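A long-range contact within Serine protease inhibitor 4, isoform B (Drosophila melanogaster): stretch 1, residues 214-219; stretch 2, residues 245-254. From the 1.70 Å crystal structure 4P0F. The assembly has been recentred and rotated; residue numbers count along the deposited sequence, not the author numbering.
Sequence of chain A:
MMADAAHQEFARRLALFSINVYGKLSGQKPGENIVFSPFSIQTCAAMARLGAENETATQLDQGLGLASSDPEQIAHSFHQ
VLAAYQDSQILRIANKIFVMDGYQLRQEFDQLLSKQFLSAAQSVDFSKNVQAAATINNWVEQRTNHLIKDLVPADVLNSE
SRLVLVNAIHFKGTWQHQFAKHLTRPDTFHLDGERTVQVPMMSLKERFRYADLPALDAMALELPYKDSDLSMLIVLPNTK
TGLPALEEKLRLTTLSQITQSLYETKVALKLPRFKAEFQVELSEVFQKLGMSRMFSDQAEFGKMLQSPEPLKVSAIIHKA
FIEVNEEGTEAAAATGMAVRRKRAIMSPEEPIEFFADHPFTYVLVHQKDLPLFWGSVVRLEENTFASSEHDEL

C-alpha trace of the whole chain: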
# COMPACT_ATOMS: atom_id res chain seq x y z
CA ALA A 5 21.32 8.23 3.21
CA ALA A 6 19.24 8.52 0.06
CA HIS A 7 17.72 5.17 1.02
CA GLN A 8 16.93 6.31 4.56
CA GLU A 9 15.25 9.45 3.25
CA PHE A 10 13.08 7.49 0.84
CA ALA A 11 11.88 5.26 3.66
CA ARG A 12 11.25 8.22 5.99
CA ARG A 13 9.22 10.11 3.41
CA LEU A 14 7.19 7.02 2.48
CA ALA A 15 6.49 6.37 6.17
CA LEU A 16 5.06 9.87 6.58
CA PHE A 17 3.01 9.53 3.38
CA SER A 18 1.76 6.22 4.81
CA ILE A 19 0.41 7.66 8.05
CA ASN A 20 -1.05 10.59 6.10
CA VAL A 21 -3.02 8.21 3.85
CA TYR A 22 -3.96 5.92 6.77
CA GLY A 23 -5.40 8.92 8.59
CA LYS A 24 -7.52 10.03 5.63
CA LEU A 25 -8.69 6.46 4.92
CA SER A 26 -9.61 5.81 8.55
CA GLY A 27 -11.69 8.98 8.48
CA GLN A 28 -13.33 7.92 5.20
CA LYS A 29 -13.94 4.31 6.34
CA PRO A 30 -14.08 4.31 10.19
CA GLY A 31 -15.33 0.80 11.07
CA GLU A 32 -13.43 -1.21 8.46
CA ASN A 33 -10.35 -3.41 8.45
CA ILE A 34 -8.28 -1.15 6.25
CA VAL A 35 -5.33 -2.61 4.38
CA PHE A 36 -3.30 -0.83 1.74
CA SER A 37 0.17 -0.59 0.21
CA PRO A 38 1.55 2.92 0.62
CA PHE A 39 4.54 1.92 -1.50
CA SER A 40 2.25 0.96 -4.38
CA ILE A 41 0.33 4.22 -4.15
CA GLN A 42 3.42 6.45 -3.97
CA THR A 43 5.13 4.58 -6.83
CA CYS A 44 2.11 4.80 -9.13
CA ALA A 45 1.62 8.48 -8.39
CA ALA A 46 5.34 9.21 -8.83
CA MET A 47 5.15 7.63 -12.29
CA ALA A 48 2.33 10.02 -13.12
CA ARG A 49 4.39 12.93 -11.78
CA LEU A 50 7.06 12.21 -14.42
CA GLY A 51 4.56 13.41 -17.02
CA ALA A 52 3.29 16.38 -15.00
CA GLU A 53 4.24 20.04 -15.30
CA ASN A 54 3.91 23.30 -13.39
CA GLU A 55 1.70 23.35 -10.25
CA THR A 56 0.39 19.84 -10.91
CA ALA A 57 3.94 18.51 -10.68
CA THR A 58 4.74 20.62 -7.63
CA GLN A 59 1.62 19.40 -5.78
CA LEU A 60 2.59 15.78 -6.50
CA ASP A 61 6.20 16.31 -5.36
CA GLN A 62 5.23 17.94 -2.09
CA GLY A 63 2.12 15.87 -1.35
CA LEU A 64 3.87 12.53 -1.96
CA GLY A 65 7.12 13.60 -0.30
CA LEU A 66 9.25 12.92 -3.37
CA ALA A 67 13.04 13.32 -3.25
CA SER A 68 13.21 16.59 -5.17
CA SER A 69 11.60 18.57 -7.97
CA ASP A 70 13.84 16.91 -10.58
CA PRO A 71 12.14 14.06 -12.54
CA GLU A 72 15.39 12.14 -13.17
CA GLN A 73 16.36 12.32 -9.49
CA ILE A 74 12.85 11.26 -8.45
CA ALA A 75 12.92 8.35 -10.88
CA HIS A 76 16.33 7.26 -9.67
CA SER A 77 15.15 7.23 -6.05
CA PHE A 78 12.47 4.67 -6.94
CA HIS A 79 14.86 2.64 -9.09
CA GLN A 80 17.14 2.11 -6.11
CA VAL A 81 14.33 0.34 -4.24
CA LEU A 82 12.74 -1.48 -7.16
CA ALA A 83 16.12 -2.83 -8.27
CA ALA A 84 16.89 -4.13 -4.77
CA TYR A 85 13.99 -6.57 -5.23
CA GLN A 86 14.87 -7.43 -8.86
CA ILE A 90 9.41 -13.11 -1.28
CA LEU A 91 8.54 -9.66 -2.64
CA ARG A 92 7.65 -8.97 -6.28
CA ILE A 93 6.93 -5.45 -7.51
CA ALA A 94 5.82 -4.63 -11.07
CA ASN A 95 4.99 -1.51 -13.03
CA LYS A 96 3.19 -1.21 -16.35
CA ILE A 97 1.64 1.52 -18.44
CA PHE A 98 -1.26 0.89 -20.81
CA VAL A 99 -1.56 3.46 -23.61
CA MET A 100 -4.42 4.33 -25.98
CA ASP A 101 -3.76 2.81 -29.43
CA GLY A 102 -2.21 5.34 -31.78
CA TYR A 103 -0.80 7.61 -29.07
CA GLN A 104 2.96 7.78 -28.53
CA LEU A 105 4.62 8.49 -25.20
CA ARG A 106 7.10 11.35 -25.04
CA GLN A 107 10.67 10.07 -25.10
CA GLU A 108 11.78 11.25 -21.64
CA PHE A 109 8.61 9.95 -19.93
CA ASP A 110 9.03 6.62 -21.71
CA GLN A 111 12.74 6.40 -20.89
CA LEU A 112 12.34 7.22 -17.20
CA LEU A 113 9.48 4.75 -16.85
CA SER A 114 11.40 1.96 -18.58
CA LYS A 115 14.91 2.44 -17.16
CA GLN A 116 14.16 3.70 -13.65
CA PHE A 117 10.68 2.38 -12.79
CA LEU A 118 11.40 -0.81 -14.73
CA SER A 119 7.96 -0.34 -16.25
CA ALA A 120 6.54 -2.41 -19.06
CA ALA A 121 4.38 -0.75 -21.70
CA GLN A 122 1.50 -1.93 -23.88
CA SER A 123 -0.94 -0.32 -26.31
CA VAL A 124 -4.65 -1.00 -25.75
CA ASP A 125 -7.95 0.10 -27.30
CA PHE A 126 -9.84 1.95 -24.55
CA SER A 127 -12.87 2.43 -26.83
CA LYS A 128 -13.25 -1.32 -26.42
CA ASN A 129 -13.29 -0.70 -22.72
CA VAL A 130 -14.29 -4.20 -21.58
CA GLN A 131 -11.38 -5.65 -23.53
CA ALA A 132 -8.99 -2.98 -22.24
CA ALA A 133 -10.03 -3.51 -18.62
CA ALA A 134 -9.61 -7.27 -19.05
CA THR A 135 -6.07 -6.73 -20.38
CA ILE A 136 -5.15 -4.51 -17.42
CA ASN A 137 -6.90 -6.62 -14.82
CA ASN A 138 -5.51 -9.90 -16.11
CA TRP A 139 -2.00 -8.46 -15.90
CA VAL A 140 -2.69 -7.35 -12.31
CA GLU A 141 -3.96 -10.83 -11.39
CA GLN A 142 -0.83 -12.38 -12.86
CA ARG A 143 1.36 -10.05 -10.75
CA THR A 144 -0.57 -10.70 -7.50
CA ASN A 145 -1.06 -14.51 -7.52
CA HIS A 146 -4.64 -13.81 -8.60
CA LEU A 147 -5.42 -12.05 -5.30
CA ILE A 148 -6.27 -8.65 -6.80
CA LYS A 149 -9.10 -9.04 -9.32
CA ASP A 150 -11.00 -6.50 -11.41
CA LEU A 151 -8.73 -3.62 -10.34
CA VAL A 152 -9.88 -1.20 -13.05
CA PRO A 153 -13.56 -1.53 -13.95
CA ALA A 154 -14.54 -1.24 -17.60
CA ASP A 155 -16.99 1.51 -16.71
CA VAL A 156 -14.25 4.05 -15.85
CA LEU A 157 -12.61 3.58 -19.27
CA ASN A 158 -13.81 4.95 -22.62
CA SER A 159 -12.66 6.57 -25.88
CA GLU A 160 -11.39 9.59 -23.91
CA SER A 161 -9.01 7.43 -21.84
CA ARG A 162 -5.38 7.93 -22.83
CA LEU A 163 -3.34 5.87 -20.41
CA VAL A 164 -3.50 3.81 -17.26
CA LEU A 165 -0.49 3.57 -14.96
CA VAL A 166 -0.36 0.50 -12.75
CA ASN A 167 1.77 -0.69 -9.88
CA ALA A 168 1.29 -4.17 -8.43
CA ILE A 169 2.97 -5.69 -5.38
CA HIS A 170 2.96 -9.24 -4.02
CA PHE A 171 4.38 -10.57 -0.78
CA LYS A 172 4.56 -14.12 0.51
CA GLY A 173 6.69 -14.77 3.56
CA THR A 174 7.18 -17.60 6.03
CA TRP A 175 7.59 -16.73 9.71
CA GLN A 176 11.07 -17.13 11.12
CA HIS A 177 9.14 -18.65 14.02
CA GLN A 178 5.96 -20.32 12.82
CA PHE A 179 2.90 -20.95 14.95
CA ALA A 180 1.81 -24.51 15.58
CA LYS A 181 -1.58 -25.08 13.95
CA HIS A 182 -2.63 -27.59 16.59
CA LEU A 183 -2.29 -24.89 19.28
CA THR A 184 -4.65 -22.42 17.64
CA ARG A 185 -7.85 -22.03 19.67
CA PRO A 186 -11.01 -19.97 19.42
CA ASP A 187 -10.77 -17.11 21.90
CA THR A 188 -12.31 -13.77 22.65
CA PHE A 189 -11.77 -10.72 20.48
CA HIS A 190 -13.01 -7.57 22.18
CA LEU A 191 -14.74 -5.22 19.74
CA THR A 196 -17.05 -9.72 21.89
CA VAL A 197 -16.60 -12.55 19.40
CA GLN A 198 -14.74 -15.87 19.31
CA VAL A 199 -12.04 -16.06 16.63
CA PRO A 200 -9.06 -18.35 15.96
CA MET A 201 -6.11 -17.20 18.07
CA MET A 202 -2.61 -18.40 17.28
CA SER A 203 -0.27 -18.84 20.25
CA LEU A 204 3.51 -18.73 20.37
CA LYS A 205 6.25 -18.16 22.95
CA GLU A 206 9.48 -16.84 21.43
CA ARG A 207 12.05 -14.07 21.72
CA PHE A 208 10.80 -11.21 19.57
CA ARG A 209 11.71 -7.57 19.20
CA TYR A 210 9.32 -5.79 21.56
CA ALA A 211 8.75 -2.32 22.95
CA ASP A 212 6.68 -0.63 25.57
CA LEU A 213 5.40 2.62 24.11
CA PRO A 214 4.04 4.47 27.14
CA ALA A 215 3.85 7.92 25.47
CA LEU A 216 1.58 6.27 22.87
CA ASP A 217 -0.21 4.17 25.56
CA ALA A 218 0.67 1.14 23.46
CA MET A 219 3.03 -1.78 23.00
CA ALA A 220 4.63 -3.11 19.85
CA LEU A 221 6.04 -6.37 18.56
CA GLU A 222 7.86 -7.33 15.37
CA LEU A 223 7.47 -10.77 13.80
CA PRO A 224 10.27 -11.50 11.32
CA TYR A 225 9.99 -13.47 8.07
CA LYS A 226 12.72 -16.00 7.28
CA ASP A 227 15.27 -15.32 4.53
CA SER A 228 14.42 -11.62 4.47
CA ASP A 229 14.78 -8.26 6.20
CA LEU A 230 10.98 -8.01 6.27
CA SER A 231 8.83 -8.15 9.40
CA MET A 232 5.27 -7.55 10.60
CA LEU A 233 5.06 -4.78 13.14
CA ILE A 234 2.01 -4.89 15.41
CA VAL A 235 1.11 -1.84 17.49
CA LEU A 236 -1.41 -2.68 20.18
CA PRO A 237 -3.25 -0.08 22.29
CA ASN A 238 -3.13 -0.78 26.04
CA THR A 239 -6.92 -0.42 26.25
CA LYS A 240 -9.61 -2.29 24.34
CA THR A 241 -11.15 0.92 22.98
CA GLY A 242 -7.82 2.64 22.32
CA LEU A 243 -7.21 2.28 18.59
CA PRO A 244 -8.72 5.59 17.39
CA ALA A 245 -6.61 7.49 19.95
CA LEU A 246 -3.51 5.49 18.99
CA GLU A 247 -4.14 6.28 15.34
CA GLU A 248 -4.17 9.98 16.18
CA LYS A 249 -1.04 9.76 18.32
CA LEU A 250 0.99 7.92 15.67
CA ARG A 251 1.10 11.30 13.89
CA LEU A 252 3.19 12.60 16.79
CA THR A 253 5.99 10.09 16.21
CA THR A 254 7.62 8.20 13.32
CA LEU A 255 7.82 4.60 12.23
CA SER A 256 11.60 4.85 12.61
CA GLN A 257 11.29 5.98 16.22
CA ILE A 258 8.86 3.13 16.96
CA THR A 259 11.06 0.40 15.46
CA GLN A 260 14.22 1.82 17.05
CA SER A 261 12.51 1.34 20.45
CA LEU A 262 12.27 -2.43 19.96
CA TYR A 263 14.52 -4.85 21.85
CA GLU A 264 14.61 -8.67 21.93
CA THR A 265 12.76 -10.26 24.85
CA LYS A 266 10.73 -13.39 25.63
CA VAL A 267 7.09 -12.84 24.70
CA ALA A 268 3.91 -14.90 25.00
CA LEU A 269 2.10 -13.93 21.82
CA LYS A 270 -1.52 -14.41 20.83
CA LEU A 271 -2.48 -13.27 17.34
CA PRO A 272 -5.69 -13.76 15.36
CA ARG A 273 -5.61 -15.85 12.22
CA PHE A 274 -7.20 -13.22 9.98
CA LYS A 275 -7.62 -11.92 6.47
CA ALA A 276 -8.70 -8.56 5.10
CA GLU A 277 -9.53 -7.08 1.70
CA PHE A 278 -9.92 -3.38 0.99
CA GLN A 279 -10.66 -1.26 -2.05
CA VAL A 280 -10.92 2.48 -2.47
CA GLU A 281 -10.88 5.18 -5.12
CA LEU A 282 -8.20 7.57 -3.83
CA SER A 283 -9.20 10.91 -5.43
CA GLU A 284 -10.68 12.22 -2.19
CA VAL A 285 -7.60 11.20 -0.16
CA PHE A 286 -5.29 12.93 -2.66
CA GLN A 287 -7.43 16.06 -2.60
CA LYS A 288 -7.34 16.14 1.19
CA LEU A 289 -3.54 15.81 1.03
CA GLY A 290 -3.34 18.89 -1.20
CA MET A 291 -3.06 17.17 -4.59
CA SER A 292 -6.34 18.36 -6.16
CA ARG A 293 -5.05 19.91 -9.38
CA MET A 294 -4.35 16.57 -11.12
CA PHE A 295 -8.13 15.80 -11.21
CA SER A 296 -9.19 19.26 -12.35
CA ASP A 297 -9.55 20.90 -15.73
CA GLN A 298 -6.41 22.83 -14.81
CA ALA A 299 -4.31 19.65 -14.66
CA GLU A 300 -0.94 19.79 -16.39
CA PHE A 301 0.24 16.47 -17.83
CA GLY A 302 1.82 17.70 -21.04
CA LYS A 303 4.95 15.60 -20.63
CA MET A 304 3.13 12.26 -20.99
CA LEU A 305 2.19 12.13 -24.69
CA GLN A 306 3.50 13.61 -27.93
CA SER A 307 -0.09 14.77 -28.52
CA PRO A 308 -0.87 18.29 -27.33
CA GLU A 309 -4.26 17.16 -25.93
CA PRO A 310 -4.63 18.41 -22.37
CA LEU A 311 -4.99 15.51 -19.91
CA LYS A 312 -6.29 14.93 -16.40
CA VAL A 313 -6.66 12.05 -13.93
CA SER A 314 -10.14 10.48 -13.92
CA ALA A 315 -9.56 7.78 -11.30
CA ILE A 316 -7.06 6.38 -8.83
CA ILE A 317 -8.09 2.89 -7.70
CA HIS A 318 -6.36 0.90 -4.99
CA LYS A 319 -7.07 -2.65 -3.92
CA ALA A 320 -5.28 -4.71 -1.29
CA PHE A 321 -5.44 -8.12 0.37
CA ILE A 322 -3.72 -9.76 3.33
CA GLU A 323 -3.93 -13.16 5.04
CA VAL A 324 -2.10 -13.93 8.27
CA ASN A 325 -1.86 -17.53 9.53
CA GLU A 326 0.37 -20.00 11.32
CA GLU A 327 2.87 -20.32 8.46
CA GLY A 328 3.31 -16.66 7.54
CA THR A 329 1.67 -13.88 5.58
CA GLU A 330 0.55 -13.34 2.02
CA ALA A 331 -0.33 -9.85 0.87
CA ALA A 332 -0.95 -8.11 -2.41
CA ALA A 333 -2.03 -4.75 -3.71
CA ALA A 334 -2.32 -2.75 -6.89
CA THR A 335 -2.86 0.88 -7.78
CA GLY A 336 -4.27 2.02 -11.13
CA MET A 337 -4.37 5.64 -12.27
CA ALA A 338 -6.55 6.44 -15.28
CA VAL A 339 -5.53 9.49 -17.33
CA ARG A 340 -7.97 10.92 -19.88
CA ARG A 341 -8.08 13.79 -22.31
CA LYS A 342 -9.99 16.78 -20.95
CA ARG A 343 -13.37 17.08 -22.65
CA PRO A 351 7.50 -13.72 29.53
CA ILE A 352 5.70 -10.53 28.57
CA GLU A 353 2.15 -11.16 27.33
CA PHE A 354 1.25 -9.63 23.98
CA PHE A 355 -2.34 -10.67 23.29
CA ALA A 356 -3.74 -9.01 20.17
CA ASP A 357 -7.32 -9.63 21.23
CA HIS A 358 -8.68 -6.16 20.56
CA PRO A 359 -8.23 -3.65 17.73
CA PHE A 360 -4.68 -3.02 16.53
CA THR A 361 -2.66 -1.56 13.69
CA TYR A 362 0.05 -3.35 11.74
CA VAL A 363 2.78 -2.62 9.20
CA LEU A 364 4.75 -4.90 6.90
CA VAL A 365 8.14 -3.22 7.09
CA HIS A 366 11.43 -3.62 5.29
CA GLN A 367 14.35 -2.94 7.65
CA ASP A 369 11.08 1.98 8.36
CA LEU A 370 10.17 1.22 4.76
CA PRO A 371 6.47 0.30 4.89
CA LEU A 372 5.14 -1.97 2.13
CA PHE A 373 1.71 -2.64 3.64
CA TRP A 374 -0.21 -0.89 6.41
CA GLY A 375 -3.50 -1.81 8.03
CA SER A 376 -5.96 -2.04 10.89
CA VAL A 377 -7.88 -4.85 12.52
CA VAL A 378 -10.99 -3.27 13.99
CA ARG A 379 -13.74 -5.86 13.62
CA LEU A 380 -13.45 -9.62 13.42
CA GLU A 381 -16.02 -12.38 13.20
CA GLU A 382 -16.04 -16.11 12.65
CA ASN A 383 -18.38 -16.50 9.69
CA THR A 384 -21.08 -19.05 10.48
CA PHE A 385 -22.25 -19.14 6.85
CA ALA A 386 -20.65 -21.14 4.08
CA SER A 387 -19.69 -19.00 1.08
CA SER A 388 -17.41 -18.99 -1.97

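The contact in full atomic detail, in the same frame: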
# COMPACT_ATOMS: atom_id res chain seq x y z
N PRO A 214 4.94 3.83 26.19
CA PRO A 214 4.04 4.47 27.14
C PRO A 214 3.58 5.88 26.76
O PRO A 214 2.53 6.29 27.26
CB PRO A 214 4.87 4.52 28.43
CG PRO A 214 6.27 4.46 28.00
CD PRO A 214 6.28 3.60 26.76
N ALA A 215 4.31 6.59 25.90
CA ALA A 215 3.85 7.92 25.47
C ALA A 215 2.74 7.78 24.41
O ALA A 215 1.95 8.70 24.21
CB ALA A 215 5.02 8.75 24.93
N LEU A 216 2.68 6.62 23.77
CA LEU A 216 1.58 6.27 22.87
C LEU A 216 0.49 5.41 23.55
O LEU A 216 -0.49 5.05 22.90
CB LEU A 216 2.11 5.49 21.66
CG LEU A 216 3.02 6.20 20.67
CD1 LEU A 216 3.58 5.20 19.67
CD2 LEU A 216 2.25 7.30 19.95
N ASP A 217 0.67 5.09 24.83
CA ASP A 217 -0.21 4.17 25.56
C ASP A 217 -0.40 2.88 24.77
O ASP A 217 -1.53 2.39 24.60
CB ASP A 217 -1.57 4.79 25.86
CG ASP A 217 -2.33 4.05 26.97
OD1 ASP A 217 -1.69 3.55 27.92
OD2 ASP A 217 -3.57 3.98 26.88
N ALA A 218 0.71 2.33 24.29
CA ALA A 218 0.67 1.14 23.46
C ALA A 218 1.89 0.25 23.69
O ALA A 218 2.79 0.60 24.45
CB ALA A 218 0.57 1.53 22.01
N MET A 219 1.87 -0.91 23.05
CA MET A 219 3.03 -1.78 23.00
C MET A 219 3.18 -2.26 21.58
O MET A 219 2.22 -2.25 20.81
CB MET A 219 2.88 -2.96 23.97
CG MET A 219 2.69 -2.57 25.41
SD MET A 219 2.31 -3.96 26.49
CE MET A 219 2.09 -3.06 28.02
N ALA A 245 -7.55 6.57 19.29
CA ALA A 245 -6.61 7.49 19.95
C ALA A 245 -5.17 7.17 19.55
O ALA A 245 -4.37 8.07 19.34
CB ALA A 245 -6.77 7.41 21.45
N LEU A 246 -4.85 5.88 19.44
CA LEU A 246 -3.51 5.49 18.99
C LEU A 246 -3.25 5.99 17.58
O LEU A 246 -2.15 6.46 17.27
CB LEU A 246 -3.33 3.97 19.01
CG LEU A 246 -2.02 3.44 18.41
CD1 LEU A 246 -0.81 4.00 19.13
CD2 LEU A 246 -1.98 1.91 18.44
N GLU A 247 -4.27 5.89 16.73
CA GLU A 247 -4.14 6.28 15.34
C GLU A 247 -3.80 7.76 15.25
O GLU A 247 -2.98 8.17 14.43
CB GLU A 247 -5.43 6.00 14.57
CG GLU A 247 -5.67 4.52 14.31
CD GLU A 247 -6.96 4.24 13.56
OE1 GLU A 247 -7.79 5.16 13.42
OE2 GLU A 247 -7.14 3.09 13.09
N GLU A 248 -4.43 8.54 16.11
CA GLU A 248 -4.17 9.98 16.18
C GLU A 248 -2.78 10.28 16.70
O GLU A 248 -2.10 11.19 16.20
CB GLU A 248 -5.22 10.66 17.06
CG GLU A 248 -6.62 10.69 16.47
CD GLU A 248 -7.68 11.11 17.48
OE1 GLU A 248 -7.31 11.58 18.58
OE2 GLU A 248 -8.88 10.97 17.17
N LYS A 249 -2.34 9.54 17.71
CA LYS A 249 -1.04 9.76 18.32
C LYS A 249 0.14 9.30 17.46
O LYS A 249 1.25 9.79 17.62
CB LYS A 249 -0.96 9.07 19.67
CG LYS A 249 -1.82 9.70 20.74
CD LYS A 249 -1.67 8.98 22.06
CE LYS A 249 -2.86 9.25 22.98
NZ LYS A 249 -2.97 8.26 24.08
N LEU A 250 -0.09 8.36 16.54
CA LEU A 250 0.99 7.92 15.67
C LEU A 250 1.53 9.09 14.84
O LEU A 250 2.69 9.08 14.43
CB LEU A 250 0.52 6.78 14.76
CG LEU A 250 0.38 5.41 15.42
CD1 LEU A 250 -0.27 4.42 14.47
CD2 LEU A 250 1.72 4.89 15.90
N ARG A 251 0.71 10.11 14.62
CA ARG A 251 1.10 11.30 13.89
C ARG A 251 2.18 12.09 14.63
O ARG A 251 2.88 12.90 14.02
CB ARG A 251 -0.11 12.22 13.68
CG ARG A 251 -1.32 11.55 13.06
CD ARG A 251 -2.53 12.47 13.15
NE ARG A 251 -3.56 12.12 12.18
CZ ARG A 251 -4.65 12.85 11.95
NH1 ARG A 251 -4.86 13.97 12.63
NH2 ARG A 251 -5.54 12.46 11.05
N LEU A 252 2.27 11.87 15.93
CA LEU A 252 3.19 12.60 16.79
C LEU A 252 4.58 11.96 16.81
O LEU A 252 5.51 12.54 17.36
CB LEU A 252 2.66 12.66 18.23
CG LEU A 252 1.29 13.30 18.46
CD1 LEU A 252 0.85 13.09 19.91
CD2 LEU A 252 1.32 14.76 18.14
N THR A 253 4.71 10.79 16.21
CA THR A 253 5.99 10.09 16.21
C THR A 253 6.29 9.63 14.78
O THR A 253 5.67 10.11 13.83
CB THR A 253 5.99 8.92 17.21
OG1 THR A 253 7.33 8.42 17.38
CG2 THR A 253 5.06 7.81 16.77
N THR A 254 7.29 8.76 14.63
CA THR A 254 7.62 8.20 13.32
C THR A 254 7.78 6.70 13.41
O THR A 254 8.10 6.15 14.47
CB THR A 254 8.93 8.78 12.74
OG1 THR A 254 10.04 8.35 13.53
CG2 THR A 254 8.88 10.30 12.66
O HOH W 1 -0.66 9.24 25.22
O HOH W 2 -2.99 6.03 22.21

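No direct hydrogen bond joins the two stretches; their polar link runs instead through two water molecules that share a single amine, that of Lys 249. One water donates to Ala 215 O (2.9 Å from the water oxygen) and accepts from Lys 249 NZ (2.8 Å). The second donates to Leu 216 O at 2.8 Å and accepts from the same Lys 249 NZ at 2.9 Å. The ammonium group thereby serves two consecutive carbonyls of the loop without a direct hydrogen bond to either. The side chain of Lys 249 is extended, with chi1 in the m well and chi2 to chi4 all t, and Lys 249 NZ lies 4.1 Å from Asp 217 CB. Proximity to Asp 217 does not amount to a salt bridge: the carboxylate is turned elsewhere, and Asp 217 OD1 is hydrogen-bonded elsewhere in the structure.

Apart from these water bridges the contact is mainly apolar and centres on Leu 216, which has by far the largest area covered by the opposing stretch. Its CA-to-CB bond points sideways, but the m, t rotamer brings the end of the side chain nearer to the second stretch. Leu 216 CD2 lies 3.6 Å from Lys 249 O and 3.7 Å from Lys 249 CB, so this methyl packs against both backbone and side chain of the lysine. Leu 216 CD1 lies 4.2 Å from Leu 250 CD2, and both methyls come near Thr 253 CG2, with CD1 at 4.2 Å and CD2 at 4.3 Å. The CA-to-CB bond of Leu 250 points away from the loop, yet the end of its side chain returns to meet the leucine.

Leu 246, four residues before Leu 250, completes the apolar patch. Its CD1 methyl lies 4.1 Å from Leu 216 CB and 4.0 Å from Ala 218 CB, and so contacts both the loop and the start of the strand. Ala 218 directs its CB toward the second stretch, whereas Met 219, the next strand residue, is out of reach.

Each stretch also has backbone hydrogen bonds of its own. In the first, a weak hydrogen bond from Asp 217 N to Pro 214 O (3.3 Å) spans the turn, and Asp 217 adopts positive phi and psi (50°/48°) just before the strand. In the second, Lys 249 N bonds to Ala 245 O at 3.0 Å and Leu 250 N to Leu 246 O at 2.9 Å. Lys 249 O accepts from Leu 252 N at 2.9 Å, so the carbonyl against which Leu 216 packs is already satisfied within its own stretch.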